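Long-range contacts in putative hydrolase YdeN (Bacillus subtilis, PDB 1UXO), which is probably a serine hydrolase of the RBBP9 family with the alpha/beta-hydrolase fold: residues T18-P23 with H166-E171; P23-R28 with P177-V182; L45-E50 with D112-G117; A78-L83 with I95-G100. The protein carries 2 engineered substitutions. One frame throughout, in Å; residues are numbered along the deposited sequence.

Contact 1: residues T18-P23 with H166-E171; sequences TNHWFP and HFLEDE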
# COMPACT_ATOMS: atom_id res chain seq x y z
N THR A 18 12.59 -7.75 2.90
CA THR A 18 13.58 -7.48 3.93
C THR A 18 13.94 -6.00 4.03
O THR A 18 14.69 -5.61 4.95
CB THR A 18 14.91 -8.26 3.69
OG1 THR A 18 15.46 -7.91 2.41
CG2 THR A 18 14.71 -9.76 3.75
N ASN A 19 13.46 -5.19 3.09
CA ASN A 19 13.84 -3.78 2.97
C ASN A 19 12.96 -2.83 3.82
O ASN A 19 11.84 -3.18 4.27
CB ASN A 19 13.75 -3.30 1.52
CG ASN A 19 14.86 -3.92 0.62
OD1 ASN A 19 14.57 -4.58 -0.42
ND2 ASN A 19 16.13 -3.69 0.98
N HIS A 20 13.48 -1.64 4.03
CA HIS A 20 12.72 -0.51 4.58
C HIS A 20 12.15 -0.85 5.96
O HIS A 20 12.85 -1.47 6.81
CB HIS A 20 11.70 0.00 3.50
CG HIS A 20 12.34 0.16 2.14
ND1 HIS A 20 13.61 0.63 2.00
CD2 HIS A 20 11.89 -0.12 0.90
CE1 HIS A 20 13.95 0.60 0.72
NE2 HIS A 20 12.91 0.17 0.03
N TRP A 21 10.89 -0.51 6.16
CA TRP A 21 10.20 -0.61 7.46
C TRP A 21 9.31 -1.87 7.59
O TRP A 21 8.59 -2.01 8.59
CB TRP A 21 9.40 0.68 7.73
CG TRP A 21 8.76 1.24 6.54
CD1 TRP A 21 9.32 2.13 5.65
CD2 TRP A 21 7.46 0.92 6.02
NE1 TRP A 21 8.45 2.38 4.63
CE2 TRP A 21 7.31 1.65 4.82
CE3 TRP A 21 6.41 0.09 6.44
CZ2 TRP A 21 6.15 1.58 4.04
CZ3 TRP A 21 5.25 0.03 5.65
CH2 TRP A 21 5.15 0.78 4.46
N PHE A 22 9.36 -2.77 6.61
CA PHE A 22 8.41 -3.90 6.59
C PHE A 22 8.69 -4.89 7.74
O PHE A 22 7.77 -5.31 8.43
CB PHE A 22 8.32 -4.63 5.18
CG PHE A 22 8.37 -3.68 3.98
CD1 PHE A 22 7.54 -2.53 3.93
CD2 PHE A 22 9.26 -3.89 2.92
CE1 PHE A 22 7.60 -1.66 2.83
CE2 PHE A 22 9.28 -3.02 1.83
CZ PHE A 22 8.47 -1.90 1.81
N PRO A 23 9.94 -5.30 7.93
CA PRO A 23 10.24 -6.19 9.06
C PRO A 23 9.87 -5.53 10.36
O PRO A 23 9.21 -6.21 11.15
CB PRO A 23 11.76 -6.44 8.97
CG PRO A 23 12.08 -6.10 7.57
CD PRO A 23 11.12 -5.07 7.06
N HIS A 166 11.29 9.31 0.73
CA HIS A 166 10.33 8.33 0.16
C HIS A 166 10.12 7.09 1.12
O HIS A 166 9.73 5.97 0.70
CB HIS A 166 10.82 7.97 -1.26
CG HIS A 166 9.95 7.02 -2.04
ND1 HIS A 166 8.61 7.24 -2.24
CD2 HIS A 166 10.26 5.90 -2.75
CE1 HIS A 166 8.12 6.25 -2.99
NE2 HIS A 166 9.10 5.41 -3.28
N PHE A 167 10.37 7.31 2.43
CA PHE A 167 10.26 6.29 3.47
C PHE A 167 11.12 5.03 3.19
O PHE A 167 10.67 3.88 3.33
CB PHE A 167 8.80 5.92 3.74
CG PHE A 167 7.89 7.10 4.07
CD1 PHE A 167 7.96 7.74 5.29
CD2 PHE A 167 6.96 7.55 3.15
CE1 PHE A 167 7.10 8.82 5.59
CE2 PHE A 167 6.12 8.63 3.43
CZ PHE A 167 6.19 9.26 4.64
N LEU A 168 12.36 5.28 2.81
CA LEU A 168 13.34 4.23 2.50
C LEU A 168 14.38 4.01 3.61
O LEU A 168 14.73 4.94 4.37
CB LEU A 168 14.07 4.66 1.21
CG LEU A 168 13.22 4.96 0.00
CD1 LEU A 168 14.06 5.56 -1.20
CD2 LEU A 168 12.60 3.64 -0.44
N GLU A 169 14.93 2.78 3.66
CA GLU A 169 15.92 2.41 4.64
C GLU A 169 17.16 3.30 4.58
O GLU A 169 17.70 3.63 5.62
CB GLU A 169 16.36 0.93 4.47
CG GLU A 169 17.09 0.65 3.19
CD GLU A 169 17.17 -0.84 2.87
OE1 GLU A 169 16.34 -1.65 3.30
OE2 GLU A 169 18.08 -1.22 2.16
N ASP A 170 17.56 3.76 3.39
CA ASP A 170 18.74 4.62 3.28
C ASP A 170 18.49 6.06 3.70
O ASP A 170 19.45 6.82 3.79
CB ASP A 170 19.27 4.62 1.86
CG ASP A 170 20.09 3.39 1.55
OD1 ASP A 170 20.35 2.56 2.46
OD2 ASP A 170 20.52 3.17 0.38
N GLU A 171 17.23 6.40 4.00
CA GLU A 171 16.84 7.67 4.61
C GLU A 171 16.56 7.54 6.11
O GLU A 171 16.14 8.50 6.77
CB GLU A 171 15.60 8.24 3.89
CG GLU A 171 15.88 8.58 2.44
CD GLU A 171 14.66 8.60 1.51
OE1 GLU A 171 13.60 8.04 1.84
OE2 GLU A 171 14.80 9.18 0.41

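Contact 2: residues P23-R28 with P177-V182; sequences PWLKKR and PIVYDV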
# COMPACT_ATOMS: atom_id res chain seq x y z
N PRO A 23 9.94 -5.30 7.93
CA PRO A 23 10.24 -6.19 9.06
C PRO A 23 9.87 -5.53 10.36
O PRO A 23 9.21 -6.21 11.15
CB PRO A 23 11.76 -6.44 8.97
CG PRO A 23 12.08 -6.10 7.57
CD PRO A 23 11.12 -5.07 7.06
N TRP A 24 10.20 -4.25 10.54
CA TRP A 24 9.79 -3.57 11.79
C TRP A 24 8.26 -3.65 12.01
O TRP A 24 7.77 -3.93 13.12
CB TRP A 24 10.24 -2.14 11.82
CG TRP A 24 9.88 -1.42 13.12
CD1 TRP A 24 10.63 -1.35 14.24
CD2 TRP A 24 8.69 -0.69 13.39
NE1 TRP A 24 9.99 -0.61 15.19
CE2 TRP A 24 8.78 -0.23 14.70
CE3 TRP A 24 7.54 -0.39 12.65
CZ2 TRP A 24 7.77 0.55 15.30
CZ3 TRP A 24 6.53 0.38 13.26
CH2 TRP A 24 6.65 0.81 14.55
N LEU A 25 7.51 -3.36 10.96
CA LEU A 25 6.04 -3.33 11.11
C LEU A 25 5.49 -4.72 11.44
O LEU A 25 4.65 -4.87 12.34
CB LEU A 25 5.41 -2.78 9.86
CG LEU A 25 3.89 -2.74 9.82
CD1 LEU A 25 3.35 -1.92 10.94
CD2 LEU A 25 3.50 -2.08 8.53
N LYS A 26 5.95 -5.75 10.73
CA LYS A 26 5.54 -7.12 11.04
C LYS A 26 5.78 -7.49 12.51
O LYS A 26 4.85 -7.99 13.18
CB LYS A 26 6.24 -8.09 10.10
CG LYS A 26 6.05 -9.57 10.41
CD LYS A 26 6.64 -10.51 9.39
CE LYS A 26 6.30 -11.98 9.72
NZ LYS A 26 7.29 -12.78 9.03
N LYS A 27 7.00 -7.24 13.00
CA LYS A 27 7.36 -7.55 14.38
C LYS A 27 6.61 -6.69 15.42
O LYS A 27 6.24 -7.19 16.49
CB LYS A 27 8.89 -7.48 14.61
CG LYS A 27 9.74 -8.42 13.75
CD LYS A 27 11.24 -7.93 13.80
CE LYS A 27 12.15 -8.34 12.58
NZ LYS A 27 13.37 -7.36 12.27
N ARG A 28 6.31 -5.44 15.08
CA ARG A 28 5.57 -4.55 16.00
C ARG A 28 4.12 -5.07 16.16
O ARG A 28 3.57 -5.10 17.25
CB ARG A 28 5.65 -3.11 15.55
CG ARG A 28 4.84 -2.16 16.41
CD ARG A 28 5.43 -2.06 17.87
NE ARG A 28 4.59 -1.23 18.71
CZ ARG A 28 3.51 -1.66 19.35
NH1 ARG A 28 3.18 -2.94 19.31
NH2 ARG A 28 2.81 -0.81 20.10
N PRO A 177 6.48 4.22 12.73
CA PRO A 177 5.39 4.19 13.71
C PRO A 177 4.04 4.72 13.25
O PRO A 177 3.02 4.16 13.63
CB PRO A 177 5.95 5.01 14.87
CG PRO A 177 7.47 4.66 14.82
CD PRO A 177 7.72 4.81 13.33
N ILE A 178 4.02 5.77 12.42
CA ILE A 178 2.72 6.29 11.94
C ILE A 178 1.88 5.21 11.25
O ILE A 178 0.68 5.18 11.48
CB ILE A 178 2.87 7.52 11.08
CG1 ILE A 178 1.46 8.06 10.77
CG2 ILE A 178 3.70 7.27 9.81
CD1 ILE A 178 1.48 9.49 10.40
N VAL A 179 2.50 4.32 10.46
CA VAL A 179 1.75 3.27 9.81
C VAL A 179 1.15 2.32 10.84
O VAL A 179 -0.02 1.94 10.74
CB VAL A 179 2.58 2.48 8.74
CG1 VAL A 179 1.70 1.46 8.09
CG2 VAL A 179 3.07 3.42 7.70
N TYR A 180 1.93 1.92 11.84
CA TYR A 180 1.43 1.01 12.87
C TYR A 180 0.25 1.65 13.64
O TYR A 180 -0.77 1.00 13.94
CB TYR A 180 2.58 0.57 13.82
CG TYR A 180 2.04 -0.00 15.06
CD1 TYR A 180 1.59 -1.33 15.10
CD2 TYR A 180 1.86 0.79 16.21
CE1 TYR A 180 1.01 -1.86 16.25
CE2 TYR A 180 1.29 0.27 17.34
CZ TYR A 180 0.86 -1.04 17.35
OH TYR A 180 0.26 -1.51 18.49
N ASP A 181 0.40 2.92 13.99
CA ASP A 181 -0.63 3.62 14.77
C ASP A 181 -1.95 3.85 13.96
O ASP A 181 -3.05 3.63 14.49
CB ASP A 181 -0.11 4.92 15.33
CG ASP A 181 0.88 4.70 16.51
OD1 ASP A 181 0.73 3.72 17.30
OD2 ASP A 181 1.80 5.46 16.72
N VAL A 182 -1.82 4.23 12.70
CA VAL A 182 -3.01 4.41 11.84
C VAL A 182 -3.73 3.08 11.68
O VAL A 182 -4.95 2.98 11.85
CB VAL A 182 -2.66 5.06 10.50
CG1 VAL A 182 -3.88 5.02 9.57
CG2 VAL A 182 -2.19 6.52 10.72

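Contact 3: residues L45-E50 with D112-G117; sequences LQPRLE and DEFTQG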
# COMPACT_ATOMS: atom_id res chain seq x y z
N LEU A 45 13.00 -5.78 -9.96
CA LEU A 45 13.79 -4.85 -10.81
C LEU A 45 13.17 -4.50 -12.18
O LEU A 45 13.54 -3.48 -12.78
CB LEU A 45 15.20 -5.36 -11.02
CG LEU A 45 16.07 -5.61 -9.79
CD1 LEU A 45 17.41 -6.19 -10.29
CD2 LEU A 45 16.31 -4.36 -9.02
N GLN A 46 12.28 -5.35 -12.67
CA GLN A 46 11.52 -5.10 -13.90
C GLN A 46 10.09 -5.59 -13.73
O GLN A 46 9.64 -6.60 -14.32
CB GLN A 46 12.12 -5.83 -15.10
CG GLN A 46 13.49 -5.39 -15.46
CD GLN A 46 14.09 -6.21 -16.61
OE1 GLN A 46 13.87 -5.90 -17.79
NE2 GLN A 46 14.87 -7.24 -16.25
N PRO A 47 9.36 -4.89 -12.89
CA PRO A 47 8.03 -5.35 -12.52
C PRO A 47 6.99 -5.20 -13.63
O PRO A 47 7.06 -4.25 -14.39
CB PRO A 47 7.66 -4.44 -11.34
CG PRO A 47 8.48 -3.30 -11.46
CD PRO A 47 9.72 -3.62 -12.22
N ARG A 48 6.05 -6.13 -13.67
CA ARG A 48 4.99 -6.21 -14.67
C ARG A 48 3.71 -6.36 -13.88
O ARG A 48 3.63 -7.20 -13.01
CB ARG A 48 5.16 -7.45 -15.58
CG ARG A 48 6.48 -7.45 -16.38
CD ARG A 48 6.76 -6.13 -17.11
NE ARG A 48 5.68 -5.73 -18.01
CZ ARG A 48 5.39 -6.35 -19.17
NH1 ARG A 48 6.10 -7.39 -19.58
NH2 ARG A 48 4.38 -5.91 -19.93
N LEU A 49 2.75 -5.49 -14.17
CA LEU A 49 1.47 -5.46 -13.46
C LEU A 49 0.77 -6.79 -13.45
O LEU A 49 0.27 -7.22 -12.39
CB LEU A 49 0.54 -4.39 -14.06
CG LEU A 49 -0.90 -4.26 -13.52
CD1 LEU A 49 -0.87 -3.90 -12.04
CD2 LEU A 49 -1.71 -3.23 -14.29
N GLU A 50 0.68 -7.44 -14.61
CA GLU A 50 -0.04 -8.72 -14.64
C GLU A 50 0.56 -9.77 -13.71
O GLU A 50 -0.16 -10.48 -13.09
CB GLU A 50 -0.22 -9.27 -16.08
CG GLU A 50 -1.11 -8.36 -16.89
CD GLU A 50 -2.49 -8.07 -16.27
OE1 GLU A 50 -3.15 -9.04 -15.75
OE2 GLU A 50 -2.90 -6.87 -16.30
N ASP A 112 5.00 2.84 -15.99
CA ASP A 112 3.73 3.38 -16.42
C ASP A 112 2.60 2.40 -16.56
O ASP A 112 1.45 2.79 -16.40
CB ASP A 112 3.85 4.17 -17.74
CG ASP A 112 4.38 5.57 -17.56
OD1 ASP A 112 4.57 6.07 -16.43
OD2 ASP A 112 4.64 6.31 -18.58
N GLU A 113 2.90 1.12 -16.80
CA GLU A 113 1.84 0.19 -17.03
C GLU A 113 1.01 -0.03 -15.77
O GLU A 113 -0.14 -0.41 -15.86
CB GLU A 113 2.34 -1.14 -17.60
CG GLU A 113 2.99 -2.05 -16.64
CD GLU A 113 3.40 -3.33 -17.33
OE1 GLU A 113 3.75 -3.31 -18.56
OE2 GLU A 113 3.40 -4.35 -16.68
N PHE A 114 1.59 0.24 -14.59
CA PHE A 114 0.88 0.03 -13.31
C PHE A 114 -0.24 1.06 -13.08
O PHE A 114 -1.15 0.79 -12.32
CB PHE A 114 1.88 0.05 -12.17
CG PHE A 114 2.57 -1.27 -11.95
CD1 PHE A 114 2.20 -2.09 -10.91
CD2 PHE A 114 3.56 -1.69 -12.81
CE1 PHE A 114 2.84 -3.26 -10.71
CE2 PHE A 114 4.19 -2.85 -12.63
CZ PHE A 114 3.84 -3.66 -11.59
N THR A 115 -0.13 2.23 -13.71
CA THR A 115 -1.07 3.33 -13.55
C THR A 115 -1.74 3.82 -14.81
O THR A 115 -2.52 4.77 -14.77
CB THR A 115 -0.38 4.55 -12.89
OG1 THR A 115 0.76 4.94 -13.68
CG2 THR A 115 0.17 4.20 -11.53
N GLN A 116 -1.49 3.20 -15.94
CA GLN A 116 -2.12 3.71 -17.13
C GLN A 116 -3.60 3.29 -17.08
O GLN A 116 -3.92 2.19 -16.63
CB GLN A 116 -1.40 3.28 -18.40
CG GLN A 116 -1.88 2.08 -18.98
CD GLN A 116 -1.07 1.67 -20.21
OE1 GLN A 116 -0.78 0.50 -20.37
NE2 GLN A 116 -0.66 2.63 -21.02
N GLY A 117 -4.42 4.26 -17.39
CA GLY A 117 -5.85 4.12 -17.41
C GLY A 117 -6.45 4.63 -16.10
O GLY A 117 -5.82 4.57 -15.07
O HOH W 1 1.73 -6.49 -17.18

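Contact 4: residues A78-L83 with I95-G100; sequences AILRFL and IILVSG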
# COMPACT_ATOMS: atom_id res chain seq x y z
N ALA A 78 -0.78 -1.26 -7.65
CA ALA A 78 -1.01 -2.66 -7.81
C ALA A 78 -2.20 -3.19 -7.01
O ALA A 78 -3.09 -3.83 -7.56
CB ALA A 78 0.25 -3.46 -7.46
N ILE A 79 -2.26 -2.85 -5.74
CA ILE A 79 -3.39 -3.34 -4.95
C ILE A 79 -4.69 -2.60 -5.37
O ILE A 79 -5.76 -3.17 -5.28
CB ILE A 79 -3.14 -3.28 -3.42
CG1 ILE A 79 -2.91 -1.90 -2.91
CG2 ILE A 79 -2.06 -4.31 -2.94
CD1 ILE A 79 -3.09 -1.89 -1.28
N LEU A 80 -4.60 -1.36 -5.87
CA LEU A 80 -5.80 -0.66 -6.38
C LEU A 80 -6.38 -1.40 -7.60
O LEU A 80 -7.62 -1.63 -7.71
CB LEU A 80 -5.51 0.83 -6.73
CG LEU A 80 -5.15 1.74 -5.56
CD1 LEU A 80 -4.77 3.10 -6.05
CD2 LEU A 80 -6.24 1.78 -4.53
N ARG A 81 -5.51 -1.80 -8.52
CA ARG A 81 -5.96 -2.59 -9.65
C ARG A 81 -6.52 -3.93 -9.22
O ARG A 81 -7.49 -4.42 -9.80
CB ARG A 81 -4.86 -2.78 -10.64
CG ARG A 81 -4.48 -1.54 -11.35
CD ARG A 81 -5.61 -1.11 -12.34
NE ARG A 81 -5.20 0.08 -13.03
CZ ARG A 81 -5.99 0.96 -13.58
NH1 ARG A 81 -7.32 0.80 -13.59
NH2 ARG A 81 -5.41 2.01 -14.13
N PHE A 82 -5.88 -4.56 -8.23
CA PHE A 82 -6.36 -5.82 -7.66
C PHE A 82 -7.76 -5.68 -7.11
O PHE A 82 -8.64 -6.52 -7.40
CB PHE A 82 -5.35 -6.27 -6.60
CG PHE A 82 -5.62 -7.57 -6.02
CD1 PHE A 82 -5.58 -8.73 -6.77
CD2 PHE A 82 -5.89 -7.67 -4.64
CE1 PHE A 82 -5.83 -9.98 -6.16
CE2 PHE A 82 -6.11 -8.92 -4.02
CZ PHE A 82 -6.09 -10.07 -4.80
N LEU A 83 -8.01 -4.65 -6.32
CA LEU A 83 -9.34 -4.47 -5.71
C LEU A 83 -10.38 -4.18 -6.76
O LEU A 83 -11.53 -4.58 -6.59
CB LEU A 83 -9.34 -3.32 -4.72
CG LEU A 83 -8.42 -3.52 -3.52
CD1 LEU A 83 -8.44 -2.21 -2.78
CD2 LEU A 83 -8.93 -4.63 -2.65
N ILE A 95 -7.10 -0.37 3.93
CA ILE A 95 -5.87 -0.20 3.15
C ILE A 95 -5.14 1.06 3.60
O ILE A 95 -5.75 2.10 3.98
CB ILE A 95 -6.14 -0.13 1.63
CG1 ILE A 95 -6.99 1.08 1.24
CG2 ILE A 95 -6.72 -1.41 1.06
CD1 ILE A 95 -7.24 1.18 -0.28
N ILE A 96 -3.82 0.96 3.64
CA ILE A 96 -2.98 2.08 3.89
C ILE A 96 -1.96 2.14 2.76
O ILE A 96 -1.24 1.17 2.51
CB ILE A 96 -2.28 1.96 5.22
CG1 ILE A 96 -3.29 1.92 6.37
CG2 ILE A 96 -1.40 3.14 5.46
CD1 ILE A 96 -2.63 1.70 7.76
N LEU A 97 -1.93 3.27 2.09
CA LEU A 97 -1.10 3.45 0.90
C LEU A 97 0.00 4.41 1.22
O LEU A 97 -0.20 5.63 1.19
CB LEU A 97 -1.94 3.92 -0.28
CG LEU A 97 -3.22 3.12 -0.50
CD1 LEU A 97 -4.07 3.70 -1.63
CD2 LEU A 97 -2.89 1.68 -0.81
N VAL A 98 1.19 3.87 1.52
CA VAL A 98 2.37 4.69 1.80
C VAL A 98 3.04 5.13 0.51
O VAL A 98 3.47 4.30 -0.28
CB VAL A 98 3.34 3.99 2.74
CG1 VAL A 98 4.38 4.95 3.21
CG2 VAL A 98 2.57 3.43 3.94
N SER A 99 3.08 6.44 0.30
CA SER A 99 3.56 7.05 -0.94
C SER A 99 2.77 6.58 -2.13
O SER A 99 3.34 6.33 -3.20
CB SER A 99 5.02 6.77 -1.12
OG SER A 99 5.72 7.11 0.03
N GLY A 100 1.45 6.44 -1.93
CA GLY A 100 0.58 5.96 -2.99
C GLY A 100 0.42 6.94 -4.14
O GLY A 100 0.47 8.19 -3.97

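Contact 1: residues T18-P23 with H166-E171
Glu169 OE1 is gripped by two donors from the turn before helix 22-31, Asn19 ND2 at 3.1 Å and the backbone N of His20 at 3.0 Å. Both reach the oxygen from the same face of the carboxylate, the amide on the syn side and the peptide N on the anti side. Asn19 OD1 meanwhile takes the backbone N of Ser16, so both ends of the amide are held. The backbone answers in the other direction: Glu169 N donates to His20 ND1 over 3.0 Å, nearly straight at 164° but tilted from the imidazole plane. Leu168 lays CD2 over one face of the ring, 3.7 Å from its centroid, a CH-pi contact, while CB of Asn19 lies over the opposite face. Deeper in, Trp21 sends NE1 to Phe167 O, which sits at the indole edge; the bond is weak, bent to 124°. Glu171 OE1 accepts the N-H groups of both His166 and Leu168, bracing the loop from within. His166, whose ND1 bonds Asp139, is the predicted histidine of the charge relay system. The interlocked bonds therefore probably help fix the loop that carries it. As ND1 accepts the bond from Glu169 N, His20 is most likely neutral with its proton on NE2.

Contact 2: residues P23-R28 with P177-V182
Apolar packing joins the two helices through Trp24 and Leu25 on one side and Pro177, Val179 and Tyr180 on the other. The six-membered ring of Trp24 reaches across with CH2, 3.7 Å from Pro177 CA, and its CZ3 touches Tyr180 CB. Leu25 forks between two partners: CD1 lies 3.9 Å from Tyr180 CB, and CD2 lies 4.0 Å from Val179 CG1. Val179 continues inward to Val98 and Ile134 of the sheet.

The aromatic part belongs to Arg28 and Tyr180. With CG anti to the backbone N (chi1 177°), Arg28 sets this methylene over the phenol face, 3.8 Å from the ring centroid. The chain is bent at chi2, and further along it CZ lies 3.9 Å from the same centroid in an off-centre cation-pi contact, the two planes 33° apart. The phenol oxygen lies over a guanidinium face, where the angles do not suit a hydrogen bond.

Polar closure comes from Asp32, which forms a salt bridge with Arg28 NH1 and accepts a hydrogen bond from Tyr180 OH. Segments 23-28 and 177-182 run at 37° to each other, their axes approaching to 10.1 Å; helices 22-31 and 177-188 lie side by side against one face of the parallel sheet, as in the three-layer alpha/beta-hydrolase fold.

Contact 3: residues L45-E50 with D112-G117
Glu113 and Phe114 reach the start of helix 49-57 side by side, one with a carboxylate and the other with a ring. Arg48 holds the carboxylate side-on in a salt bridge: NE lies 3.0 Å from Glu113 OE2 and NH2 lies 3.0 Å from Glu113 OE1. The NH2 bond uses the syn lone pair and lies in the guanidinium plane, whereas the NE bond is tilted from that plane. OE2 keeps its anti lone pair for the backbone N of Leu49, at only 2.8 Å. A water bound to the same oxygen accepts the N-H of Glu50, 2.9 Å from its N. The negative charge of Glu113 would favour this helix N-terminus.

Beside the carboxylate, the Phe114 ring is covered on one face by Leu49, whose CB stands 4.0 Å from the centroid and just 2° off the normal. Leu49 CD1 meets Phe114 CD1 at 3.7 Å, and Pro47 CB approaches the ring at CZ.

What positions these groups lies partly in their own chains. Glu113 CG sits between the backbone N and the carbonyl carbon (chi1 77°), with an extended chain beyond, and Arg48 folds back at chi2 and chi3. Further out, Trp52 meets Phe114 edge-to-face, and Leu74 touches both Pro47 and Phe114. An acidic side chain from a distant loop thus caps the N-terminus of helix 49-57 by a tertiary contact, beside the N-cap residue Arg48.

Contact 4: residues A78-L83 with I95-G100
Ile79 and Leu97 make the tightest of the apolar contacts here, Ile79 CD1 lying 3.6 Å from Leu97 CD2 as the two side chains slide past each other in opposite directions. Ile79 CG1 stands between the backbone N and the carbonyl carbon (chi1 61°), and CD1 beyond it reaches Leu97 CD2. The other branch, Leu97 CD1, is met by Leu80 CD2 at 4.1 Å, the two leucines crossing at a slant, so that Leu97 reaches two neighbouring residues of the helix with its two methyls.

The helix meets Ile95 at longer distances. Its CG2 methyl touches two residues one helical turn apart, Ile79 CD1 at 4.3 Å and Leu83 CD1 at the same distance, while its CD1 is 4.4 Å from Leu80 CD2. All five residues are buried. The helix and strand segments run at 148° to each other, their axes 10.8 Å apart, as befits the helix and second strand of a beta-alpha-beta crossover: strand 67-72, helix 75-84 and strand 92-98 form this unit, in which the chain leaves one parallel strand, returns along the helix and enters the next. Ser73, the predicted nucleophile, lies between the first strand and the helix. Ile79 also packs on Leu69 and Ala71 of that strand, so that one side chain touches both strands of the unit.

No hydrogen bond passes between the two segments; the strand's backbone pairs within the sheet, Ile96 with Leu69 and Ala71, and Ile95 and Leu97 with strand 128-136. From the other face of the strand, Ile96 and Val98 meet helix 177-188.

Contact 4 is the core of the set, wholly buried and apolar, whereas the other three are partly buried: contacts 1 and 3 add hydrogen bonds, contact 3 also a salt bridge, and contact 2 combines apolar packing with an Arg-Tyr cation-pi contact. Contacts 1 and 2 share Pro23 and helix 22-31; the first ties the start of that helix to the predicted catalytic loop, the second its body to helix 177-188. Both rest on strand 92-98 of contact 4: Trp21, Phe167 and Val179 all touch Val98. Contact 3 lies across the chain's centre from contact 2, about 27 Å between centres, and meets contact 4 through helix 75-84, where Arg81 probably bonds Gly117 O.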